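Local coordinates for protein MDM10 isoform 1 (Saccharomyces cerevisiae, PDB 7BTX) that forms part of the ERMES complex tethering the endoplasmic reticulum to mitochondria and takes part in late assembly steps of the TOM complex, at residues 32-37 with 310-315; 49-52 with 56-59; 158-161 with 165-168. All blocks are in the same frame, centred on the assembly; numbering follows the deposited sequence.

Overall arrangement
The chain is a mitochondrial outer-membrane beta barrel of the VDAC and Tom40 type, whose seam is closed by the parallel pairing of strands 44-48 and 491-492. From the N terminus, helix 5-16 comes first, and from helix 30-33 onward the chain enters contact 1, which ties this pre-barrel segment to residues 310-315, 273 residues later. Nested inside that long loop are two local contacts. Contact 2 folds the loop after strand 44-48 back onto strand 55-62, and contact 3, following in series, closes the hairpin of strands 152-162 and 165-174. Both reach the same sheet, with centres about 27 Å apart; contacts 1 and 3 lie on opposite sides of the chain's centre.

Contact 1. Residues 32-37 with 310-315; sequences RTLLDF and GCEFWQ
The N-terminal segment that follows on from helix 30-33 is pressed against the barrel wall: Leu34 and Leu35 come down on Gly310 and Glu312, just ahead of strand 313-316. A single branch of Leu34 does most of the side-chain packing. Its CD2 touches Glu312 CG at 3.6 Å and lies about as near to CB and CD, so that the methyl rests on the aliphatic shaft of the glutamate, the two side chains crossing at about a right angle. Glu312 reaches this place with CG turned between its backbone N and carbonyl carbon (chi1 87°) and the chain extended beyond. Backbone meets backbone next door. Gly310 has no side chain to hold the segments apart, and its CA approaches Leu34 O at 3.6 Å in a CA-H...O contact. One methyl of Leu35 adds a looser touch, CD2 lying 3.9 Å from Gly310 N.

The carboxylate of Glu312 is held by two partners, one at each oxygen. Trp314 NE1 donates to Glu312 OE2 over 3.0 Å, the acceptor lying in the indole plane while the N-H arrives from above the carboxylate plane. OE1 forms a salt bridge with Lys417, whose NZ also bonds to Thr33 O and thereby links the backbone at Thr33 to the same charge. With an alanine in place of Glu312, Lys417 would probably be left without its carboxylate mate, the Trp314 N-H without this acceptor, and Leu34 CD2 without the chain it lies on. Leu34 and Leu35 also pack on Cys293 of strand 292-297. The 310-315 segment itself runs between two neighbours, bonding through its backbone to Thr291 and Cys293 on one flank and to Trp416 and Leu418 of strand 413-420 on the other.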
loop_
_atom_site.group_PDB
_atom_site.type_symbol
_atom_site.label_atom_id
_atom_site.label_comp_id
_atom_site.label_asym_id
_atom_site.label_seq_id
_atom_site.Cartn_x
_atom_site.Cartn_y
_atom_site.Cartn_z
ATOM N N ARG D 32 18.056 22.647 -22.080
ATOM C CA ARG D 32 17.230 21.851 -21.184
ATOM C C ARG D 32 16.664 20.616 -21.860
ATOM O O ARG D 32 16.341 19.641 -21.174
ATOM C CB ARG D 32 16.079 22.691 -20.627
ATOM C CG ARG D 32 16.530 23.895 -19.833
ATOM C CD ARG D 32 15.385 24.494 -19.039
ATOM N NE ARG D 32 14.152 24.580 -19.816
ATOM C CZ ARG D 32 13.645 25.712 -20.297
ATOM N NH1 ARG D 32 14.273 26.859 -20.089
ATOM N NH2 ARG D 32 12.520 25.696 -20.995
ATOM N N THR D 33 16.541 20.641 -23.180
ATOM C CA THR D 33 16.120 19.490 -23.957
ATOM C C THR D 33 17.271 18.510 -24.134
ATOM O O THR D 33 17.068 17.291 -24.097
ATOM C CB THR D 33 15.585 19.972 -25.310
ATOM O OG1 THR D 33 14.433 20.794 -25.092
ATOM C CG2 THR D 33 15.188 18.818 -26.214
ATOM N N LEU D 34 18.493 19.023 -24.256
ATOM C CA LEU D 34 19.643 18.173 -24.516
ATOM C C LEU D 34 20.339 17.695 -23.254
ATOM O O LEU D 34 21.084 16.714 -23.318
ATOM C CB LEU D 34 20.639 18.908 -25.414
ATOM C CG LEU D 34 20.118 19.033 -26.839
ATOM C CD1 LEU D 34 20.980 19.871 -27.736
ATOM C CD2 LEU D 34 20.067 17.664 -27.382
ATOM N N LEU D 35 20.110 18.336 -22.113
ATOM C CA LEU D 35 20.857 18.003 -20.910
ATOM C C LEU D 35 19.979 17.450 -19.804
ATOM O O LEU D 35 20.323 16.435 -19.192
ATOM C CB LEU D 35 21.587 19.237 -20.380
ATOM C CG LEU D 35 22.460 20.048 -21.327
ATOM C CD1 LEU D 35 23.088 21.152 -20.546
ATOM C CD2 LEU D 35 23.494 19.234 -22.010
ATOM N N ASP D 36 18.852 18.100 -19.522
ATOM C CA ASP D 36 18.090 17.862 -18.304
ATOM C C ASP D 36 16.855 17.002 -18.534
ATOM O O ASP D 36 15.833 17.211 -17.874
ATOM C CB ASP D 36 17.691 19.192 -17.674
ATOM C CG ASP D 36 18.879 20.081 -17.393
ATOM O OD1 ASP D 36 19.970 19.544 -17.115
ATOM O OD2 ASP D 36 18.726 21.317 -17.454
ATOM N N PHE D 37 16.921 16.033 -19.444
ATOM C CA PHE D 37 15.774 15.168 -19.664
ATOM C C PHE D 37 15.646 14.165 -18.519
ATOM O O PHE D 37 16.505 14.060 -17.639
ATOM C CB PHE D 37 15.866 14.480 -21.026
ATOM C CG PHE D 37 17.113 13.672 -21.239
ATOM C CD1 PHE D 37 18.220 14.235 -21.842
ATOM C CD2 PHE D 37 17.159 12.331 -20.894
ATOM C CE1 PHE D 37 19.356 13.491 -22.060
ATOM C CE2 PHE D 37 18.296 11.589 -21.108
ATOM C CZ PHE D 37 19.391 12.168 -21.693
ATOM N N GLY D 310 25.687 16.735 -24.059
ATOM C CA GLY D 310 24.424 16.216 -24.542
ATOM C C GLY D 310 24.459 16.075 -26.043
ATOM O O GLY D 310 24.821 17.017 -26.742
ATOM N N CYS D 311 24.100 14.904 -26.551
ATOM C CA CYS D 311 24.435 14.523 -27.917
ATOM C C CYS D 311 23.283 13.776 -28.580
ATOM O O CYS D 311 23.431 12.616 -28.963
ATOM C CB CYS D 311 25.715 13.690 -27.929
ATOM S SG CYS D 311 26.447 13.402 -29.565
ATOM N N GLU D 312 22.089 14.383 -28.640
ATOM C CA GLU D 312 20.939 13.627 -29.134
ATOM C C GLU D 312 21.057 13.273 -30.614
ATOM O O GLU D 312 21.692 13.986 -31.395
ATOM C CB GLU D 312 19.598 14.335 -28.913
ATOM C CG GLU D 312 19.150 15.312 -29.984
ATOM C CD GLU D 312 17.770 15.871 -29.709
ATOM O OE1 GLU D 312 17.171 15.506 -28.680
ATOM O OE2 GLU D 312 17.280 16.676 -30.527
ATOM N N PHE D 313 20.531 12.112 -30.968
ATOM C CA PHE D 313 20.554 11.623 -32.331
ATOM C C PHE D 313 19.141 11.242 -32.748
ATOM O O PHE D 313 18.357 10.730 -31.947
ATOM C CB PHE D 313 21.500 10.427 -32.427
ATOM C CG PHE D 313 21.633 9.850 -33.801
ATOM C CD1 PHE D 313 21.946 10.651 -34.884
ATOM C CD2 PHE D 313 21.470 8.488 -34.006
ATOM C CE1 PHE D 313 22.076 10.108 -36.152
ATOM C CE2 PHE D 313 21.598 7.940 -35.268
ATOM C CZ PHE D 313 21.900 8.752 -36.341
ATOM N N TRP D 314 18.809 11.509 -34.006
ATOM C CA TRP D 314 17.493 11.181 -34.522
ATOM C C TRP D 314 17.622 10.082 -35.571
ATOM O O TRP D 314 18.735 9.742 -35.995
ATOM C CB TRP D 314 16.826 12.440 -35.078
ATOM C CG TRP D 314 16.188 13.292 -34.042
ATOM C CD1 TRP D 314 16.815 14.149 -33.195
ATOM C CD2 TRP D 314 14.789 13.386 -33.747
ATOM N NE1 TRP D 314 15.898 14.766 -32.380
ATOM C CE2 TRP D 314 14.646 14.317 -32.701
ATOM C CE3 TRP D 314 13.644 12.775 -34.265
ATOM C CZ2 TRP D 314 13.408 14.649 -32.162
ATOM C CZ3 TRP D 314 12.414 13.108 -33.727
ATOM C CH2 TRP D 314 12.307 14.034 -32.686
ATOM N N GLN D 315 16.479 9.543 -35.994
ATOM C CA GLN D 315 16.376 8.594 -37.095
ATOM C C GLN D 315 14.912 8.529 -37.507
ATOM O O GLN D 315 14.031 8.915 -36.734
ATOM C CB GLN D 315 16.910 7.211 -36.694
ATOM C CG GLN D 315 17.248 6.249 -37.845
ATOM C CD GLN D 315 18.553 6.574 -38.565
ATOM O OE1 GLN D 315 18.704 7.633 -39.177
ATOM N NE2 GLN D 315 19.503 5.648 -38.499
#

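Contact 2. Residues 49-52 with 56-59; sequences NKST and FNSL
Lys50 and Phe56 lie side by side and point the same way, the lysine chain following the CD1-CE1 side of the ring. With CG anti to the backbone N (chi1 -161°), the aliphatic part of Lys50 runs out beside the aromatic side chain, and CD comes within 3.6 Å of Phe56 CE1. A bend at the last torsion (chi4 59°) then turns the ammonium group toward the ring, so that NZ stands 3.4 Å from both CE1 and CZ of Phe56, approaching the ring obliquely. The hydrogen bond of NZ is made to Pro53 O within the turn, which ties the end of the lysine to the loop that carries it. Asn49 meets the same ring differently: its carbonyl O lies in the ring plane at the edge, 3.8 Å from Phe56 CD1.

The two segments belong to a beta hairpin of the barrel wall, in which the chain leaving strand 44-48 turns back into strand 55-62. Regular pairing is fading here, for the one backbone bond across the contact, Asn49 N to Asn57 O at 2.7 Å, is weak and bent, with an angle of 126° at the hydrogen. Beside it the CB atoms of Asn49 and Asn57 sit 4.1 Å apart. On its other flank strand 55-62 is bonded through Phe56 to Ser72 of strand 68-76, and the Phe56 ring packs there on Leu74. Both asparagines also face a chain of another protein: Asn57 packs on its backbone, and Asn49 ND2 makes a weak hydrogen bond to that backbone.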
loop_
_atom_site.group_PDB
_atom_site.type_symbol
_atom_site.label_atom_id
_atom_site.label_comp_id
_atom_site.label_asym_id
_atom_site.label_seq_id
_atom_site.Cartn_x
_atom_site.Cartn_y
_atom_site.Cartn_z
ATOM N N ASN D 49 -6.927 8.738 -24.107
ATOM C CA ASN D 49 -8.180 8.498 -24.807
ATOM C C ASN D 49 -8.847 9.830 -25.121
ATOM O O ASN D 49 -8.239 10.895 -25.002
ATOM C CB ASN D 49 -9.093 7.619 -23.947
ATOM C CG ASN D 49 -9.845 6.610 -24.746
ATOM O OD1 ASN D 49 -9.334 6.066 -25.717
ATOM N ND2 ASN D 49 -11.084 6.369 -24.360
ATOM N N LYS D 50 -10.114 9.761 -25.514
ATOM C CA LYS D 50 -10.939 10.947 -25.715
ATOM C C LYS D 50 -12.387 10.540 -25.514
ATOM O O LYS D 50 -12.888 9.674 -26.234
ATOM C CB LYS D 50 -10.729 11.532 -27.101
ATOM C CG LYS D 50 -11.179 12.968 -27.237
ATOM C CD LYS D 50 -10.553 13.611 -28.448
ATOM C CE LYS D 50 -11.311 14.849 -28.868
ATOM N NZ LYS D 50 -11.343 15.853 -27.781
ATOM N N SER D 51 -13.059 11.165 -24.549
ATOM C CA SER D 51 -14.408 10.769 -24.161
ATOM C C SER D 51 -15.484 11.532 -24.928
ATOM O O SER D 51 -16.278 10.939 -25.662
ATOM C CB SER D 51 -14.579 10.992 -22.659
ATOM O OG SER D 51 -13.555 10.335 -21.944
ATOM N N THR D 52 -15.511 12.844 -24.766
ATOM C CA THR D 52 -16.466 13.772 -25.350
ATOM C C THR D 52 -15.644 14.464 -26.435
ATOM O O THR D 52 -14.457 14.141 -26.558
ATOM C CB THR D 52 -16.977 14.714 -24.253
ATOM O OG1 THR D 52 -17.105 13.965 -23.043
ATOM C CG2 THR D 52 -18.358 15.263 -24.528
ATOM N N PHE D 56 -10.784 14.513 -22.400
ATOM C CA PHE D 56 -9.771 13.491 -22.597
ATOM C C PHE D 56 -9.621 12.681 -21.323
ATOM O O PHE D 56 -9.694 13.225 -20.220
ATOM C CB PHE D 56 -8.406 14.092 -22.964
ATOM C CG PHE D 56 -8.453 15.074 -24.090
ATOM C CD1 PHE D 56 -8.232 14.661 -25.389
ATOM C CD2 PHE D 56 -8.694 16.419 -23.851
ATOM C CE1 PHE D 56 -8.277 15.565 -26.428
ATOM C CE2 PHE D 56 -8.750 17.316 -24.883
ATOM C CZ PHE D 56 -8.537 16.893 -26.171
ATOM N N ASN D 57 -9.394 11.387 -21.482
ATOM C CA ASN D 57 -9.111 10.487 -20.380
ATOM C C ASN D 57 -7.706 9.932 -20.489
ATOM O O ASN D 57 -7.264 9.546 -21.570
ATOM C CB ASN D 57 -10.112 9.340 -20.334
ATOM C CG ASN D 57 -11.295 9.651 -19.477
ATOM O OD1 ASN D 57 -11.142 10.021 -18.322
ATOM N ND2 ASN D 57 -12.479 9.546 -20.039
ATOM N N SER D 58 -7.017 9.896 -19.359
ATOM C CA SER D 58 -5.708 9.287 -19.234
ATOM C C SER D 58 -5.758 8.225 -18.151
ATOM O O SER D 58 -6.626 8.243 -17.281
ATOM C CB SER D 58 -4.644 10.332 -18.899
ATOM O OG SER D 58 -3.376 9.736 -18.705
ATOM N N LEU D 59 -4.826 7.281 -18.229
ATOM C CA LEU D 59 -4.674 6.250 -17.210
ATOM C C LEU D 59 -3.247 5.752 -17.251
ATOM O O LEU D 59 -2.730 5.464 -18.327
ATOM C CB LEU D 59 -5.638 5.089 -17.437
ATOM C CG LEU D 59 -5.696 3.911 -16.468
ATOM C CD1 LEU D 59 -7.083 3.492 -16.417
ATOM C CD2 LEU D 59 -4.884 2.720 -16.925
#

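Contact 3. Residues 158-161 with 165-168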
loop_
_atom_site.group_PDB
_atom_site.type_symbol
_atom_site.label_atom_id
_atom_site.label_comp_id
_atom_site.label_asym_id
_atom_site.label_seq_id
_atom_site.Cartn_x
_atom_site.Cartn_y
_atom_site.Cartn_z
ATOM N N ILE D 158 -6.306 30.963 -21.196
ATOM C CA ILE D 158 -5.499 31.855 -22.015
ATOM C C ILE D 158 -6.469 32.761 -22.751
ATOM O O ILE D 158 -7.467 32.287 -23.300
ATOM C CB ILE D 158 -4.609 31.096 -23.004
ATOM C CG1 ILE D 158 -3.822 30.002 -22.302
ATOM C CG2 ILE D 158 -3.646 32.034 -23.675
ATOM C CD1 ILE D 158 -3.158 29.073 -23.262
ATOM N N LYS D 159 -6.198 34.059 -22.747
ATOM C CA LYS D 159 -6.988 35.037 -23.478
ATOM C C LYS D 159 -6.033 35.893 -24.290
ATOM O O LYS D 159 -5.188 36.583 -23.715
ATOM C CB LYS D 159 -7.793 35.923 -22.527
ATOM C CG LYS D 159 -8.675 35.204 -21.530
ATOM C CD LYS D 159 -9.854 34.565 -22.211
ATOM C CE LYS D 159 -10.839 35.607 -22.681
ATOM N NZ LYS D 159 -11.964 34.970 -23.412
ATOM N N ARG D 160 -6.156 35.865 -25.614
ATOM C CA ARG D 160 -5.365 36.784 -26.431
ATOM C C ARG D 160 -6.184 38.050 -26.662
ATOM O O ARG D 160 -7.058 38.125 -27.526
ATOM C CB ARG D 160 -4.927 36.149 -27.739
ATOM C CG ARG D 160 -3.927 37.034 -28.449
ATOM C CD ARG D 160 -3.194 36.336 -29.553
ATOM N NE ARG D 160 -2.259 37.239 -30.210
ATOM C CZ ARG D 160 -1.552 36.921 -31.286
ATOM N NH1 ARG D 160 -0.727 37.803 -31.827
ATOM N NH2 ARG D 160 -1.678 35.723 -31.829
ATOM N N LEU D 161 -5.870 39.071 -25.870
ATOM C CA LEU D 161 -6.693 40.265 -25.744
ATOM C C LEU D 161 -6.507 41.261 -26.882
ATOM O O LEU D 161 -7.323 42.172 -27.045
ATOM C CB LEU D 161 -6.384 40.949 -24.418
ATOM C CG LEU D 161 -6.551 40.061 -23.193
ATOM C CD1 LEU D 161 -6.080 40.784 -21.959
ATOM C CD2 LEU D 161 -7.998 39.664 -23.054
ATOM N N THR D 165 -0.723 41.255 -27.188
ATOM C CA THR D 165 -1.068 41.213 -25.772
ATOM C C THR D 165 -1.783 39.898 -25.495
ATOM O O THR D 165 -2.618 39.463 -26.289
ATOM C CB THR D 165 -1.946 42.418 -25.389
ATOM O OG1 THR D 165 -1.193 43.630 -25.507
ATOM C CG2 THR D 165 -2.504 42.321 -23.999
ATOM N N GLN D 166 -1.435 39.260 -24.380
ATOM C CA GLN D 166 -2.081 38.021 -23.987
ATOM C C GLN D 166 -2.208 37.987 -22.476
ATOM O O GLN D 166 -1.387 38.560 -21.762
ATOM C CB GLN D 166 -1.293 36.812 -24.476
ATOM C CG GLN D 166 -2.136 35.618 -24.782
ATOM C CD GLN D 166 -1.308 34.434 -25.172
ATOM O OE1 GLN D 166 -0.553 33.909 -24.362
ATOM N NE2 GLN D 166 -1.436 34.005 -26.416
ATOM N N PHE D 167 -3.246 37.316 -21.997
ATOM C CA PHE D 167 -3.460 37.116 -20.572
ATOM C C PHE D 167 -3.527 35.624 -20.306
ATOM O O PHE D 167 -3.990 34.860 -21.152
ATOM C CB PHE D 167 -4.742 37.799 -20.097
ATOM C CG PHE D 167 -5.033 37.595 -18.640
ATOM C CD1 PHE D 167 -4.259 38.210 -17.674
ATOM C CD2 PHE D 167 -6.074 36.777 -18.237
ATOM C CE1 PHE D 167 -4.519 38.019 -16.333
ATOM C CE2 PHE D 167 -6.340 36.581 -16.897
ATOM C CZ PHE D 167 -5.560 37.204 -15.946
ATOM N N MET D 168 -3.058 35.206 -19.134
ATOM C CA MET D 168 -3.019 33.793 -18.804
ATOM C C MET D 168 -3.271 33.596 -17.323
ATOM O O MET D 168 -2.739 34.334 -16.498
ATOM C CB MET D 168 -1.675 33.179 -19.161
ATOM C CG MET D 168 -1.566 32.653 -20.561
ATOM S SD MET D 168 -0.104 31.630 -20.699
ATOM C CE MET D 168 -0.262 30.649 -19.217
#
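Lys159 and Phe167 face each other as a hydrogen-bonded pair in the antiparallel hairpin of strands 152-162 and 165-174, part of the barrel wall. Lys159 N donates to Phe167 O at 2.8 Å, and Phe167 N returns the bond to Lys159 O at 2.7 Å; both are nearly straight, with angles of 175° and 168° at the hydrogen. Nearer the turn, Leu161 N reaches Thr165 O only weakly, at 3.3 Å.

The side chains of this central pair share one face with Leu161. Leu161 and Phe167 lie alongside, pointing the same way, and Leu161 CD1 rests 3.8 Å from Phe167 CB. The phenyl ring, whose CG stands opposite the backbone N across the CA-CB bond (chi1 178°), presents its edge to Lys159 CG. Beyond that atom the lysine chain bends twice and leads its ammonium group away to Ser140 OG and Tyr142 OH on the adjoining strand 140-147.

Ile158, Gln166 and Met168 occupy the other face. Ile158 CG2 touches Met168 CG at 3.8 Å, the two chains running side by side, and the same methyl lies 3.7 Å from Gln166 CD, against the amide group. The methylene part of Gln166 lies over the neighbouring backbone, CG coming to 3.4 Å from Lys159 O. Helix 5-16 covers this face: Leu9 packs on both Ile158 and Met168, Phe12 on Ile158 and Tyr13 on Met168, consistent with an N-terminal helix lying against the barrel's inner wall. Arg160 runs extended from CG to NE past the strand partner, with CG 3.5 Å from Thr165 O, and its NH1 is hydrogen-bonded to Pro163 O in the turn.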